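Local coordinates for protein LbaCas13a (C2c2) (PDB 5W1H) that binds a mature CRISPR RNA and, as a Cas13a effector, probably uses it to recognise and cleave target RNA, at residues A[171-176]-A[207-212]. Residues are numbered along the deposited sequence; the frame is centred on the assembly and turned at random.
Sequences NKVSED and FDLPYS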
loop_
_atom_site.group_PDB
_atom_site.type_symbol
_atom_site.label_atom_id
_atom_site.label_comp_id
_atom_site.label_asym_id
_atom_site.label_seq_id
_atom_site.Cartn_x
_atom_site.Cartn_y
_atom_site.Cartn_z
ATOM N N ASN A 171 8.561 -34.187 38.650
ATOM C CA ASN A 171 9.837 -34.055 37.968
ATOM C C ASN A 171 10.679 -32.993 38.659
ATOM O O ASN A 171 10.164 -32.105 39.342
ATOM C CB ASN A 171 9.643 -33.691 36.489
ATOM C CG ASN A 171 8.725 -34.658 35.767
ATOM O OD1 ASN A 171 8.902 -35.873 35.841
ATOM N ND2 ASN A 171 7.729 -34.121 35.068
ATOM N N LYS A 172 11.991 -33.098 38.471
ATOM C CA LYS A 172 12.926 -32.109 38.982
ATOM C C LYS A 172 13.169 -31.036 37.932
ATOM O O LYS A 172 13.368 -31.337 36.752
ATOM C CB LYS A 172 14.254 -32.761 39.371
ATOM C CG LYS A 172 14.179 -33.674 40.579
ATOM C CD LYS A 172 15.251 -33.307 41.590
ATOM C CE LYS A 172 14.976 -31.939 42.193
ATOM N NZ LYS A 172 16.196 -31.328 42.793
ATOM N N VAL A 173 13.146 -29.777 38.368
ATOM C CA VAL A 173 13.431 -28.650 37.488
ATOM C C VAL A 173 14.581 -27.845 38.078
ATOM O O VAL A 173 15.130 -28.201 39.126
ATOM C CB VAL A 173 12.188 -27.767 37.282
ATOM C CG1 VAL A 173 11.003 -28.608 36.827
ATOM C CG2 VAL A 173 11.860 -27.011 38.557
ATOM N N SER A 174 14.954 -26.758 37.408
ATOM C CA SER A 174 16.012 -25.871 37.866
ATOM C C SER A 174 15.531 -24.432 37.744
ATOM O O SER A 174 14.411 -24.166 37.295
ATOM C CB SER A 174 17.302 -26.087 37.066
ATOM O OG SER A 174 17.116 -25.746 35.704
ATOM N N GLU A 175 16.386 -23.491 38.147
ATOM C CA GLU A 175 16.043 -22.085 37.972
ATOM C C GLU A 175 16.051 -21.700 36.498
ATOM O O GLU A 175 15.218 -20.899 36.056
ATOM C CB GLU A 175 17.000 -21.197 38.769
ATOM C CG GLU A 175 16.609 -19.728 38.735
ATOM C CD GLU A 175 17.514 -18.838 39.565
ATOM O OE1 GLU A 175 18.310 -19.362 40.373
ATOM O OE2 GLU A 175 17.427 -17.603 39.403
ATOM N N ASP A 176 16.977 -22.265 35.717
ATOM C CA ASP A 176 17.032 -21.950 34.292
ATOM C C ASP A 176 15.818 -22.503 33.554
ATOM O O ASP A 176 15.295 -21.856 32.639
ATOM C CB ASP A 176 18.324 -22.490 33.679
ATOM C CG ASP A 176 18.420 -22.219 32.187
ATOM O OD1 ASP A 176 18.426 -21.034 31.793
ATOM O OD2 ASP A 176 18.486 -23.191 31.406
ATOM N N PHE A 207 8.822 -25.997 43.607
ATOM C CA PHE A 207 9.739 -27.092 43.321
ATOM C C PHE A 207 10.850 -27.212 44.359
ATOM O O PHE A 207 11.862 -27.873 44.099
ATOM C CB PHE A 207 10.324 -26.934 41.919
ATOM C CG PHE A 207 9.325 -27.177 40.822
ATOM C CD1 PHE A 207 9.090 -28.460 40.357
ATOM C CD2 PHE A 207 8.616 -26.126 40.261
ATOM C CE1 PHE A 207 8.173 -28.690 39.352
ATOM C CE2 PHE A 207 7.695 -26.349 39.255
ATOM C CZ PHE A 207 7.472 -27.633 38.801
ATOM N N ASP A 208 10.675 -26.590 45.528
ATOM C CA ASP A 208 11.595 -26.738 46.657
ATOM C C ASP A 208 13.031 -26.398 46.262
ATOM O O ASP A 208 13.980 -27.086 46.644
ATOM C CB ASP A 208 11.512 -28.145 47.252
ATOM C CG ASP A 208 10.112 -28.492 47.727
ATOM O OD1 ASP A 208 9.408 -27.586 48.220
ATOM O OD2 ASP A 208 9.715 -29.670 47.604
ATOM N N LEU A 209 13.191 -25.332 45.482
ATOM C CA LEU A 209 14.502 -24.860 45.072
ATOM C C LEU A 209 14.836 -23.583 45.823
ATOM O O LEU A 209 14.019 -22.653 45.830
ATOM C CB LEU A 209 14.540 -24.603 43.561
ATOM C CG LEU A 209 14.196 -25.783 42.645
ATOM C CD1 LEU A 209 14.121 -25.330 41.196
ATOM C CD2 LEU A 209 15.214 -26.906 42.805
ATOM N N PRO A 210 15.996 -23.503 46.476
ATOM C CA PRO A 210 16.352 -22.275 47.199
ATOM C C PRO A 210 16.306 -21.061 46.281
ATOM O O PRO A 210 16.815 -21.088 45.159
ATOM C CB PRO A 210 17.774 -22.560 47.697
ATOM C CG PRO A 210 17.828 -24.049 47.817
ATOM C CD PRO A 210 16.993 -24.569 46.671
ATOM N N TYR A 211 15.678 -19.993 46.768
ATOM C CA TYR A 211 15.473 -18.802 45.958
ATOM C C TYR A 211 15.143 -17.633 46.869
ATOM O O TYR A 211 14.459 -17.795 47.883
ATOM C CB TYR A 211 14.346 -19.012 44.939
ATOM C CG TYR A 211 14.172 -17.872 43.965
ATOM C CD1 TYR A 211 15.082 -17.672 42.935
ATOM C CD2 TYR A 211 13.098 -16.998 44.070
ATOM C CE1 TYR A 211 14.931 -16.635 42.038
ATOM C CE2 TYR A 211 12.939 -15.954 43.174
ATOM C CZ TYR A 211 13.855 -15.782 42.159
ATOM O OH TYR A 211 13.706 -14.746 41.269
ATOM N N SER A 212 15.624 -16.450 46.492
ATOM C CA SER A 212 15.367 -15.239 47.259
ATOM C C SER A 212 15.042 -14.088 46.321
ATOM O O SER A 212 15.781 -13.827 45.367
ATOM C CB SER A 212 16.564 -14.882 48.150
ATOM O OG SER A 212 16.640 -15.756 49.265
HETATM O O HOH W 1 12.730 -29.355 41.229
#
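V173 and L209 sit where two short pieces of chain run side by side in nearly the same direction, 16° apart, with the CA atoms of V173 and F207 7.1 Å from each other. V173, the buried residue of the group, presses both methyls against F207. Its CG2 lies over one face of the ring, offset toward the rim, in a CH-pi contact 3.7 Å from the ring centroid; its CG1 reaches CE1 of F207 at 3.8 Å. With chi1 at -53°, CG1 stands anti to the carbonyl carbon, and CG2 takes the place between the backbone N and the carbonyl carbon, facing the ring. The backbone O of N171 meets the same ring at its edge, near the ring plane. Cutting F207 back to an alanine would probably leave both V173 methyls without their aromatic surface and open a gap beside them. Next along, L209 lays CD1 on the backbone of V173 and S174, 3.7 Å from O of V173, and touches CG2 of V173. The extended chain of E175 brings OE2 to the edge of the Y211 ring, 3.8 Å from CE1, with carboxylate and ring planes nearly perpendicular; the same OE2 salt-bridges K200. Water 1 accepts from N of V173 at 2.9 Å and donates weakly to O of F207. The contact lies on the surface, about 17 Å from the nearest RNA atom, and joins two helix ends: S174 N-caps helix 175-185 through OG to N of I177, while F207 and D208 follow helix 193-206, closed by a Schellman motif, and its M204 touches E175, L209 and Y211.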